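PDB 6G6O: Ika8 from Synthetic construct, which is a computationally designed artificial protein that folds into a symmetrical eight-bladed beta-propeller of the WD40 type and has no established biological function. Local coordinates for residues Ile117-Ile122 / Gln126-His131; Val188-Ala193 / Lys198-Leu203; Lys278-Asp281 / Gln286-Arg289; Val239-Ile242 / Glu247-Ser250. All coordinates share one frame; numbering follows the deposited sequence.

Interaction 1: residues Ile117-Ile122 / Gln126-His131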
loop_
_atom_site.group_PDB
_atom_site.type_symbol
_atom_site.label_atom_id
_atom_site.label_comp_id
_atom_site.label_asym_id
_atom_site.label_seq_id
_atom_site.Cartn_x
_atom_site.Cartn_y
_atom_site.Cartn_z
ATOM N N ILE A 117 -9.929 0.358 -14.313
ATOM C CA ILE A 117 -9.765 -0.738 -13.369
ATOM C C ILE A 117 -10.037 -2.038 -14.108
ATOM O O ILE A 117 -11.097 -2.194 -14.724
ATOM C CB ILE A 117 -10.704 -0.601 -12.157
ATOM C CG1 ILE A 117 -10.544 0.767 -11.501
ATOM C CG2 ILE A 117 -10.435 -1.704 -11.153
ATOM C CD1 ILE A 117 -11.611 1.070 -10.480
ATOM N N LYS A 118 -9.086 -2.962 -14.056
ATOM C CA LYS A 118 -9.214 -4.243 -14.731
ATOM C C LYS A 118 -9.098 -5.373 -13.720
ATOM O O LYS A 118 -8.409 -5.251 -12.703
ATOM C CB LYS A 118 -8.159 -4.407 -15.830
ATOM C CG LYS A 118 -8.364 -3.488 -17.026
ATOM C CD LYS A 118 -7.467 -3.887 -18.182
ATOM C CE LYS A 118 -7.583 -2.918 -19.344
ATOM N NZ LYS A 118 -6.752 -3.354 -20.500
ATOM N N VAL A 119 -9.786 -6.474 -14.011
ATOM C CA VAL A 119 -9.841 -7.641 -13.140
ATOM C C VAL A 119 -9.348 -8.837 -13.937
ATOM O O VAL A 119 -9.914 -9.165 -14.988
ATOM C CB VAL A 119 -11.260 -7.882 -12.604
ATOM C CG1 VAL A 119 -11.354 -9.248 -11.952
ATOM C CG2 VAL A 119 -11.648 -6.790 -11.623
ATOM N N TRP A 120 -8.300 -9.490 -13.441
ATOM C CA TRP A 120 -7.663 -10.591 -14.142
ATOM C C TRP A 120 -7.838 -11.891 -13.367
ATOM O O TRP A 120 -8.033 -11.897 -12.149
ATOM C CB TRP A 120 -6.168 -10.325 -14.360
ATOM C CG TRP A 120 -5.851 -8.946 -14.855
ATOM C CD1 TRP A 120 -5.611 -7.838 -14.095
ATOM C CD2 TRP A 120 -5.725 -8.531 -16.220
ATOM N NE1 TRP A 120 -5.349 -6.757 -14.902
ATOM C CE2 TRP A 120 -5.413 -7.157 -16.212
ATOM C CE3 TRP A 120 -5.850 -9.186 -17.449
ATOM C CZ2 TRP A 120 -5.223 -6.426 -17.383
ATOM C CZ3 TRP A 120 -5.661 -8.460 -18.611
ATOM C CH2 TRP A 120 -5.353 -7.095 -18.570
ATOM N N ASP A 121 -7.771 -12.996 -14.102
ATOM C CA ASP A 121 -7.746 -14.341 -13.536
ATOM C C ASP A 121 -6.327 -14.866 -13.707
ATOM O O ASP A 121 -5.890 -15.131 -14.832
ATOM C CB ASP A 121 -8.767 -15.243 -14.230
ATOM C CG ASP A 121 -8.822 -16.643 -13.635
ATOM O OD1 ASP A 121 -8.132 -16.905 -12.627
ATOM O OD2 ASP A 121 -9.564 -17.488 -14.180
ATOM N N ILE A 122 -5.602 -15.012 -12.595
ATOM C CA ILE A 122 -4.212 -15.450 -12.664
ATOM C C ILE A 122 -4.071 -16.891 -13.123
ATOM O O ILE A 122 -2.947 -17.347 -13.359
ATOM C CB ILE A 122 -3.503 -15.270 -11.306
ATOM C CG1 ILE A 122 -3.905 -16.381 -10.335
ATOM C CG2 ILE A 122 -3.813 -13.908 -10.721
ATOM C CD1 ILE A 122 -3.066 -16.420 -9.074
ATOM N N GLN A 126 -6.996 -14.267 -18.538
ATOM C CA GLN A 126 -8.094 -13.628 -19.242
ATOM C C GLN A 126 -8.607 -12.426 -18.461
ATOM O O GLN A 126 -8.609 -12.409 -17.228
ATOM C CB GLN A 126 -9.234 -14.619 -19.475
ATOM C CG GLN A 126 -8.931 -15.689 -20.508
ATOM C CD GLN A 126 -10.156 -16.511 -20.865
ATOM O OE1 GLN A 126 -11.266 -15.985 -20.958
ATOM N NE2 GLN A 126 -9.960 -17.810 -21.067
ATOM N N LEU A 127 -9.044 -11.412 -19.199
ATOM C CA LEU A 127 -9.593 -10.200 -18.603
ATOM C C LEU A 127 -11.038 -10.468 -18.202
ATOM O O LEU A 127 -11.896 -10.694 -19.060
ATOM C CB LEU A 127 -9.489 -9.040 -19.587
ATOM C CG LEU A 127 -9.808 -7.635 -19.084
ATOM C CD1 LEU A 127 -9.316 -7.449 -17.663
ATOM C CD2 LEU A 127 -9.170 -6.616 -20.007
ATOM N N LEU A 128 -11.309 -10.452 -16.895
ATOM C CA LEU A 128 -12.657 -10.732 -16.413
ATOM C C LEU A 128 -13.545 -9.498 -16.505
ATOM O O LEU A 128 -14.661 -9.565 -17.031
ATOM C CB LEU A 128 -12.607 -11.251 -14.976
ATOM C CG LEU A 128 -11.823 -12.539 -14.717
ATOM C CD1 LEU A 128 -12.215 -13.130 -13.375
ATOM C CD2 LEU A 128 -12.037 -13.551 -15.833
ATOM N N ARG A 129 -13.070 -8.366 -15.990
ATOM C CA ARG A 129 -13.803 -7.113 -16.064
ATOM C C ARG A 129 -12.839 -5.988 -16.405
ATOM O O ARG A 129 -11.752 -5.897 -15.832
ATOM C CB ARG A 129 -14.532 -6.802 -14.751
ATOM C CG ARG A 129 -15.976 -7.277 -14.720
ATOM C CD ARG A 129 -16.729 -6.896 -15.993
ATOM N NE ARG A 129 -16.683 -5.460 -16.273
ATOM C CZ ARG A 129 -16.394 -4.936 -17.460
ATOM N NH1 ARG A 129 -16.119 -5.726 -18.489
ATOM N NH2 ARG A 129 -16.378 -3.619 -17.620
ATOM N N ASP A 130 -13.254 -5.129 -17.342
ATOM C CA ASP A 130 -12.439 -4.022 -17.845
ATOM C C ASP A 130 -13.354 -2.797 -17.922
ATOM O O ASP A 130 -13.864 -2.435 -18.986
ATOM C CB ASP A 130 -11.818 -4.366 -19.200
ATOM C CG ASP A 130 -11.144 -3.180 -19.864
ATOM O OD1 ASP A 130 -10.734 -2.237 -19.154
ATOM O OD2 ASP A 130 -11.028 -3.192 -21.108
ATOM N N HIS A 131 -13.575 -2.158 -16.779
ATOM C CA HIS A 131 -14.439 -0.990 -16.714
ATOM C C HIS A 131 -13.613 0.288 -16.645
ATOM O O HIS A 131 -12.459 0.287 -16.207
ATOM C CB HIS A 131 -15.386 -1.063 -15.512
ATOM C CG HIS A 131 -14.736 -1.524 -14.245
ATOM N ND1 HIS A 131 -14.423 -2.845 -14.006
ATOM C CD2 HIS A 131 -14.360 -0.842 -13.137
ATOM C CE1 HIS A 131 -13.871 -2.956 -12.810
ATOM N NE2 HIS A 131 -13.823 -1.755 -12.261
#
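Val119 faces two residues at once, Leu128 and Arg129, and this classic beta bulge shifts the antiparallel register by one. Val119 O receives Leu128 N at 2.7 Å, while its second bond, from Arg129 N, is long and weak. Val119 N donates in turn to Arg129 O. Before the bulge, Ile117 and His131 form a hydrogen-bonded pair. The imidazole of His131 lies with one face against the backbone: Ile117 O sits 3.4 Å above the ring plane, over its centre. This follows from a chi1 of 43°, which places CG between the backbone N and the carbonyl carbon. His131 NE2 ends 3.3 Å from Ile117 CB, buried and without a polar partner in the model.

On the other face of the sheet, Leu127 CD1 stands 3.8 Å from the centroid of the six-membered ring of Trp120, only 8° off the normal, a CH-pi contact. Leu127 CD2 meets Lys118 CD at 3.7 Å, while Lys118 NZ bonds to Gly93 O. With an alanine at Trp120, Leu127 CD1 would probably lose the surface it rests on and Ser110 OG its indole N-H donor.

Strand 127-131 is one of the two edge strands of its four-stranded sheet, beside 117-121. Val119 and Leu128 both touch Ile107 on the inner strand 107-112, Val119 reaches Ile162, and the His131 ring meets Trp160.

Interaction 2: residues Val188-Ala193 / Lys198-Leu203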
loop_
_atom_site.group_PDB
_atom_site.type_symbol
_atom_site.label_atom_id
_atom_site.label_comp_id
_atom_site.label_asym_id
_atom_site.label_seq_id
_atom_site.Cartn_x
_atom_site.Cartn_y
_atom_site.Cartn_z
ATOM N N VAL A 188 -17.637 0.768 4.933
ATOM C CA VAL A 188 -16.527 1.162 4.085
ATOM C C VAL A 188 -15.949 2.422 4.698
ATOM O O VAL A 188 -16.687 3.379 4.951
ATOM C CB VAL A 188 -16.975 1.414 2.635
ATOM C CG1 VAL A 188 -15.945 2.252 1.903
ATOM C CG2 VAL A 188 -17.208 0.101 1.924
ATOM N N VAL A 189 -14.652 2.408 4.984
ATOM C CA VAL A 189 -13.963 3.566 5.536
ATOM C C VAL A 189 -12.948 4.038 4.507
ATOM O O VAL A 189 -12.211 3.226 3.937
ATOM C CB VAL A 189 -13.289 3.245 6.885
ATOM C CG1 VAL A 189 -12.411 2.003 6.772
ATOM C CG2 VAL A 189 -12.490 4.438 7.386
ATOM N N SER A 190 -12.933 5.341 4.248
ATOM C CA SER A 190 -11.993 5.936 3.312
ATOM C C SER A 190 -11.351 7.153 3.957
ATOM O O SER A 190 -11.932 7.786 4.842
ATOM C CB SER A 190 -12.674 6.338 1.994
ATOM O OG SER A 190 -13.640 7.355 2.205
ATOM N N GLY A 191 -10.148 7.464 3.515
ATOM C CA GLY A 191 -9.441 8.641 3.994
ATOM C C GLY A 191 -8.859 9.418 2.839
ATOM O O GLY A 191 -8.298 8.844 1.906
ATOM N N ALA A 192 -9.000 10.737 2.906
ATOM C CA ALA A 192 -8.543 11.630 1.854
ATOM C C ALA A 192 -7.337 12.430 2.328
ATOM O O ALA A 192 -7.024 12.488 3.519
ATOM C CB ALA A 192 -9.670 12.569 1.410
ATOM N N ALA A 193 -6.667 13.064 1.364
ATOM C CA ALA A 193 -5.438 13.799 1.636
ATOM C C ALA A 193 -5.650 15.029 2.509
ATOM O O ALA A 193 -4.667 15.570 3.026
ATOM C CB ALA A 193 -4.777 14.211 0.319
ATOM N N LYS A 198 -14.073 9.154 6.322
ATOM C CA LYS A 198 -15.498 8.935 6.124
ATOM C C LYS A 198 -15.811 7.450 6.210
ATOM O O LYS A 198 -15.161 6.632 5.550
ATOM C CB LYS A 198 -15.950 9.508 4.779
ATOM C CG LYS A 198 -15.845 11.024 4.712
ATOM C CD LYS A 198 -16.588 11.588 3.516
ATOM C CE LYS A 198 -16.514 13.103 3.491
ATOM N NZ LYS A 198 -17.362 13.674 2.411
ATOM N N VAL A 199 -16.807 7.110 7.024
ATOM C CA VAL A 199 -17.233 5.733 7.245
ATOM C C VAL A 199 -18.578 5.545 6.559
ATOM O O VAL A 199 -19.551 6.239 6.882
ATOM C CB VAL A 199 -17.322 5.404 8.742
ATOM C CG1 VAL A 199 -18.025 4.075 8.954
ATOM C CG2 VAL A 199 -15.933 5.386 9.353
ATOM N N TRP A 200 -18.635 4.610 5.616
ATOM C CA TRP A 200 -19.806 4.410 4.779
ATOM C C TRP A 200 -20.494 3.097 5.112
ATOM O O TRP A 200 -19.932 2.218 5.770
ATOM C CB TRP A 200 -19.430 4.416 3.296
ATOM C CG TRP A 200 -18.575 5.562 2.902
ATOM C CD1 TRP A 200 -17.214 5.599 2.878
ATOM C CD2 TRP A 200 -19.021 6.850 2.468
ATOM N NE1 TRP A 200 -16.782 6.832 2.457
ATOM C CE2 TRP A 200 -17.874 7.619 2.198
ATOM C CE3 TRP A 200 -20.280 7.428 2.282
ATOM C CZ2 TRP A 200 -17.947 8.933 1.751
ATOM C CZ3 TRP A 200 -20.350 8.735 1.838
ATOM C CH2 TRP A 200 -19.191 9.473 1.579
ATOM N N ASP A 201 -21.726 2.973 4.631
ATOM C CA ASP A 201 -22.490 1.740 4.735
ATOM C C ASP A 201 -22.438 1.031 3.387
ATOM O O ASP A 201 -22.849 1.598 2.370
ATOM C CB ASP A 201 -23.931 2.019 5.159
ATOM C CG ASP A 201 -24.660 0.768 5.600
ATOM O OD1 ASP A 201 -24.970 -0.079 4.736
ATOM O OD2 ASP A 201 -24.914 0.616 6.814
ATOM N N ILE A 202 -21.931 -0.206 3.381
ATOM C CA ILE A 202 -21.723 -0.931 2.130
ATOM C C ILE A 202 -23.033 -1.240 1.417
ATOM O O ILE A 202 -23.023 -1.541 0.217
ATOM C CB ILE A 202 -20.936 -2.234 2.374
ATOM C CG1 ILE A 202 -20.322 -2.753 1.074
ATOM C CG2 ILE A 202 -21.854 -3.306 2.894
ATOM C CD1 ILE A 202 -19.675 -1.695 0.224
ATOM N N LEU A 203 -24.163 -1.186 2.117
ATOM C CA LEU A 203 -25.459 -1.434 1.501
ATOM C C LEU A 203 -26.394 -0.239 1.541
ATOM O O LEU A 203 -27.259 -0.125 0.671
ATOM C CB LEU A 203 -26.153 -2.634 2.164
ATOM C CG LEU A 203 -25.320 -3.911 2.294
ATOM C CD1 LEU A 203 -26.144 -5.037 2.895
ATOM C CD2 LEU A 203 -24.756 -4.320 0.938
#
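Backbone hydrogen bonds between Val188 and Trp200, and between Ser190 and Lys198, join these strands as an antiparallel pair. The Ser190-Lys198 pair is regular, both bonds being 2.9 Å (Ser190 N to Lys198 O and Lys198 N to Ser190 O). Val188 N donates to Trp200 O at 2.8 Å; the return bond is modelled implausibly short and its length carries no weight.

One side-chain hydrogen bond crosses the contact. Trp200 NE1 donates to Ser190 OG at 3.2 Å, with an angle of 170° at the hydrogen. The oxygen lies in the indole plane, at the ring edge, so the donor N-H points straight at it. A chi1 of 64° tucks Ser190 OG between its backbone N and carbonyl carbon, on the indole side, and His174 NE2 bonds to the same oxygen.

Apolar contacts flank this. Val188 CG1 packs on Trp200 CD1 at 3.7 Å, while Val188 CG2 presses on Ile202 CD1 at 3.5 Å, closer than usual carbon packing. Across the opposite face of the sheet Val189 CG2 meets Val199 CG2 at 4.1 Å. Putting a phenylalanine in place of Trp200 would probably keep some of the Val188 packing but leave Ser190 OG without the indole N-H, with the bond to His174 remaining.

The linked His174, Ser190 and Trp200 match part of the hydrogen-bonded structural tetrad of WD40 blades, and Trp200-Asp201 is the Trp-Asp signature itself.

Interaction 3: residues Lys278-Asp281 / Gln286-Arg289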
loop_
_atom_site.group_PDB
_atom_site.type_symbol
_atom_site.label_atom_id
_atom_site.label_comp_id
_atom_site.label_asym_id
_atom_site.label_seq_id
_atom_site.Cartn_x
_atom_site.Cartn_y
_atom_site.Cartn_z
ATOM N N LYS A 278 10.934 5.538 13.105
ATOM C CA LYS A 278 10.567 5.410 14.505
ATOM C C LYS A 278 9.563 4.280 14.678
ATOM O O LYS A 278 8.793 3.963 13.767
ATOM C CB LYS A 278 9.983 6.718 15.042
ATOM C CG LYS A 278 10.927 7.901 14.940
ATOM C CD LYS A 278 10.352 9.131 15.621
ATOM C CE LYS A 278 11.278 10.325 15.470
ATOM N NZ LYS A 278 10.782 11.515 16.212
ATOM N N VAL A 279 9.583 3.667 15.860
ATOM C CA VAL A 279 8.742 2.517 16.169
ATOM C C VAL A 279 8.131 2.737 17.545
ATOM O O VAL A 279 8.860 2.896 18.529
ATOM C CB VAL A 279 9.533 1.197 16.142
ATOM C CG1 VAL A 279 8.668 0.051 16.630
ATOM C CG2 VAL A 279 10.060 0.917 14.742
ATOM N N TRP A 280 6.804 2.752 17.617
ATOM C CA TRP A 280 6.095 2.898 18.877
ATOM C C TRP A 280 5.286 1.645 19.176
ATOM O O TRP A 280 5.027 0.819 18.297
ATOM C CB TRP A 280 5.137 4.096 18.869
ATOM C CG TRP A 280 5.760 5.421 18.600
ATOM C CD1 TRP A 280 6.204 6.322 19.522
ATOM C CD2 TRP A 280 5.976 6.017 17.319
ATOM N NE1 TRP A 280 6.697 7.436 18.894
ATOM C CE2 TRP A 280 6.570 7.275 17.540
ATOM C CE3 TRP A 280 5.734 5.606 16.006
ATOM C CZ2 TRP A 280 6.924 8.125 16.497
ATOM C CZ3 TRP A 280 6.085 6.450 14.974
ATOM C CH2 TRP A 280 6.672 7.696 15.224
ATOM N N ASP A 281 4.882 1.524 20.434
ATOM C CA ASP A 281 3.840 0.594 20.840
ATOM C C ASP A 281 2.565 1.406 21.031
ATOM O O ASP A 281 2.538 2.344 21.835
ATOM C CB ASP A 281 4.227 -0.152 22.120
ATOM C CG ASP A 281 3.130 -1.080 22.620
ATOM O OD1 ASP A 281 2.062 -0.586 23.028
ATOM O OD2 ASP A 281 3.336 -2.311 22.604
ATOM N N GLN A 286 5.007 4.330 24.036
ATOM C CA GLN A 286 6.448 4.433 24.200
ATOM C C GLN A 286 7.149 4.183 22.873
ATOM O O GLN A 286 6.855 3.206 22.177
ATOM C CB GLN A 286 6.942 3.438 25.247
ATOM C CG GLN A 286 8.456 3.404 25.394
ATOM C CD GLN A 286 8.952 2.127 26.042
ATOM O OE1 GLN A 286 8.599 1.025 25.620
ATOM N NE2 GLN A 286 9.776 2.267 27.074
ATOM N N LEU A 287 8.074 5.073 22.527
ATOM C CA LEU A 287 8.940 4.867 21.377
ATOM C C LEU A 287 9.795 3.625 21.592
ATOM O O LEU A 287 10.760 3.659 22.362
ATOM C CB LEU A 287 9.815 6.099 21.152
ATOM C CG LEU A 287 10.686 6.158 19.899
ATOM C CD1 LEU A 287 9.833 6.334 18.659
ATOM C CD2 LEU A 287 11.677 7.300 20.032
ATOM N N LEU A 288 9.432 2.518 20.941
ATOM C CA LEU A 288 10.235 1.304 21.044
ATOM C C LEU A 288 11.642 1.543 20.514
ATOM O O LEU A 288 12.634 1.260 21.195
ATOM C CB LEU A 288 9.566 0.157 20.286
ATOM C CG LEU A 288 8.215 -0.357 20.784
ATOM C CD1 LEU A 288 7.969 -1.766 20.270
ATOM C CD2 LEU A 288 8.139 -0.318 22.303
ATOM N N ARG A 289 11.743 2.076 19.300
ATOM C CA ARG A 289 13.029 2.357 18.684
ATOM C C ARG A 289 12.890 3.563 17.769
ATOM O O ARG A 289 11.846 3.771 17.146
ATOM C CB ARG A 289 13.550 1.156 17.885
ATOM C CG ARG A 289 14.175 0.057 18.730
ATOM C CD ARG A 289 15.400 0.560 19.476
ATOM N NE ARG A 289 16.247 1.400 18.634
ATOM C CZ ARG A 289 16.510 2.680 18.878
ATOM N NH1 ARG A 289 15.992 3.275 19.944
ATOM N NH2 ARG A 289 17.292 3.365 18.054
#
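Leu287 and Trp280 make the close-packed part of this hairpin. Leu287 CD1 lies over one face of the indole, 3.6 Å from the centroid of the five-membered ring and 23° off its normal, a CH-pi contact displaced toward the rim. The same methyl touches Lys278 CB at 3.6 Å, and Lys278 CB itself overlies that indole face, so ring, methylene and methyl form one compact cluster. Leu287 CG lies anti to the backbone N (chi1 -173°), which brings CD1 over the indole. At the polar end of the ring, Trp280 NE1 has a weak hydrogen bond to Glu252 OE1, and Lys278 NZ goes to Gly253 O. Leu288 is packed as well, with CB 3.8 Å from Val279 CG1 and CD2 3.9 Å from Asp281 CB, and it also touches Ile267.

Backbone bonds frame the cluster: Val279 N to Arg289 O, Arg289 N to Val279 O at 3.1 Å and Asp281 N to Gln286 O; that from Leu288 N to Val279 O is bent and weak.

Toward solvent the contact thins. The guanidinium of Arg289 leads off, leaving its CB 4.4 Å from Val279 CB as the nearest side-chain approach, and the side chain of the exposed Gln286 comes no nearer than 5.5 Å to segment 278-281.

Two residues, Leu288 and Arg289, opposite Val279 define a classic beta bulge, set here in the outer hairpin of a four-stranded WD40 propeller blade.

Interaction 4: residues Val239-Ile242 / Glu247-Ser250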
loop_
_atom_site.group_PDB
_atom_site.type_symbol
_atom_site.label_atom_id
_atom_site.label_comp_id
_atom_site.label_asym_id
_atom_site.label_seq_id
_atom_site.Cartn_x
_atom_site.Cartn_y
_atom_site.Cartn_z
ATOM N N VAL A 239 -2.845 8.589 16.105
ATOM C CA VAL A 239 -3.625 7.364 16.228
ATOM C C VAL A 239 -4.966 7.732 16.844
ATOM O O VAL A 239 -5.014 8.272 17.956
ATOM C CB VAL A 239 -2.909 6.309 17.087
ATOM C CG1 VAL A 239 -3.899 5.268 17.575
ATOM C CG2 VAL A 239 -1.783 5.657 16.300
ATOM N N TRP A 240 -6.051 7.446 16.127
ATOM C CA TRP A 240 -7.371 7.843 16.594
ATOM C C TRP A 240 -8.402 6.815 16.154
ATOM O O TRP A 240 -8.158 5.995 15.267
ATOM C CB TRP A 240 -7.748 9.251 16.105
ATOM C CG TRP A 240 -7.548 9.509 14.640
ATOM C CD1 TRP A 240 -6.396 9.356 13.920
ATOM C CD2 TRP A 240 -8.528 10.004 13.722
ATOM N NE1 TRP A 240 -6.605 9.708 12.611
ATOM C CE2 TRP A 240 -7.907 10.111 12.463
ATOM C CE3 TRP A 240 -9.874 10.359 13.841
ATOM C CZ2 TRP A 240 -8.586 10.559 11.333
ATOM C CZ3 TRP A 240 -10.546 10.802 12.719
ATOM C CH2 TRP A 240 -9.902 10.899 11.482
ATOM N N TYR A 241 -9.565 6.878 16.796
ATOM C CA TYR A 241 -10.600 5.867 16.644
ATOM C C TYR A 241 -11.553 6.232 15.512
ATOM O O TYR A 241 -11.931 7.395 15.351
ATOM C CB TYR A 241 -11.374 5.706 17.953
ATOM C CG TYR A 241 -12.189 4.437 18.043
ATOM C CD1 TYR A 241 -11.585 3.192 17.934
ATOM C CD2 TYR A 241 -13.562 4.485 18.251
ATOM C CE1 TYR A 241 -12.326 2.030 18.020
ATOM C CE2 TYR A 241 -14.311 3.326 18.339
ATOM C CZ TYR A 241 -13.688 2.102 18.223
ATOM O OH TYR A 241 -14.429 0.945 18.310
ATOM N N ILE A 242 -11.938 5.221 14.731
ATOM C CA ILE A 242 -12.843 5.438 13.605
ATOM C C ILE A 242 -14.230 5.837 14.095
ATOM O O ILE A 242 -14.907 6.670 13.478
ATOM C CB ILE A 242 -12.887 4.175 12.723
ATOM C CG1 ILE A 242 -11.802 4.236 11.650
ATOM C CG2 ILE A 242 -14.254 3.983 12.093
ATOM C CD1 ILE A 242 -11.624 2.947 10.882
ATOM N N GLU A 247 -8.539 10.872 19.542
ATOM C CA GLU A 247 -7.192 10.322 19.501
ATOM C C GLU A 247 -7.025 9.257 20.576
ATOM O O GLU A 247 -7.568 9.372 21.678
ATOM C CB GLU A 247 -6.158 11.433 19.682
ATOM C CG GLU A 247 -6.024 12.346 18.474
ATOM C CD GLU A 247 -4.718 13.111 18.458
ATOM O OE1 GLU A 247 -4.734 14.326 18.743
ATOM O OE2 GLU A 247 -3.674 12.495 18.158
ATOM N N LEU A 248 -6.275 8.207 20.246
ATOM C CA LEU A 248 -6.114 7.072 21.144
ATOM C C LEU A 248 -4.768 7.041 21.854
ATOM O O LEU A 248 -4.650 6.372 22.886
ATOM C CB LEU A 248 -6.308 5.759 20.377
ATOM C CG LEU A 248 -7.746 5.426 19.975
ATOM C CD1 LEU A 248 -7.807 4.072 19.291
ATOM C CD2 LEU A 248 -8.665 5.459 21.186
ATOM N N VAL A 249 -3.758 7.736 21.333
ATOM C CA VAL A 249 -2.450 7.795 21.975
ATOM C C VAL A 249 -1.700 8.983 21.395
ATOM O O VAL A 249 -1.947 9.397 20.259
ATOM C CB VAL A 249 -1.668 6.469 21.793
ATOM C CG1 VAL A 249 -1.177 6.321 20.361
ATOM C CG2 VAL A 249 -0.513 6.388 22.778
ATOM N N SER A 250 -0.784 9.536 22.184
ATOM C CA SER A 250 0.001 10.698 21.791
ATOM C C SER A 250 1.412 10.253 21.424
ATOM O O SER A 250 2.154 9.760 22.280
ATOM C CB SER A 250 0.037 11.732 22.916
ATOM O OG SER A 250 0.901 12.808 22.594
#
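Val239 and Leu248 set their side chains at about a right angle, Val239 CG1 resting 3.7 Å from Leu248 CB. Val249 brings its CG1 against Val239 CB, so Leu248 and Val249 both pack on Val239, from directions about a right angle apart. Val239 CG1 reaches Leu248 because it is anti to the backbone N (chi1 161°).

Trp240 behaves differently. Its CG takes the crowded position between backbone N and carbonyl carbon (chi1 49°), turning the indole away from segment 247-250; contact is left to CB, 3.6 Å from Glu247 CA. The ring instead meets His214 edge-to-face, and NE1 has a weak bond to Ser230 OG. Leu248 CD1 approaches the Tyr241 ring obliquely, 4.1 Å from CD1 of that ring. Val239 also touches Ile227, as Leu248 does, and Ile282.

The backbone supplies one hydrogen bond between the segments: Leu248 N to Val239 O, 2.6 Å and nearly straight at 176°. With that one hydrogen bond, a CA-H...O contact from Glu247 CA to Val239 O and otherwise apolar contacts, strand 247-249 is a weakly bonded edge of its blade, probably relying largely on hydrophobic burial of Val239 for its hold.

All four interactions are hairpin contacts in four different blades of the propeller. Interaction 2 is the buried one: it pairs the two middle strands of its sheet and adds a side-chain N-H...O bond. Interactions 1, 3 and 4 each join the third strand of a blade to its outermost strand and are only partly buried. Interactions 1 and 3 share the bulge and a leucine-on-indole contact, whereas interaction 4 has one backbone hydrogen bond and no leucine on its indole. Interactions 2 and 4 touch where Val199 CG2 meets Ile242 CG2 at 3.5 Å, linking adjacent blades; interactions 1 and 3 lie about 41 Å apart between centres.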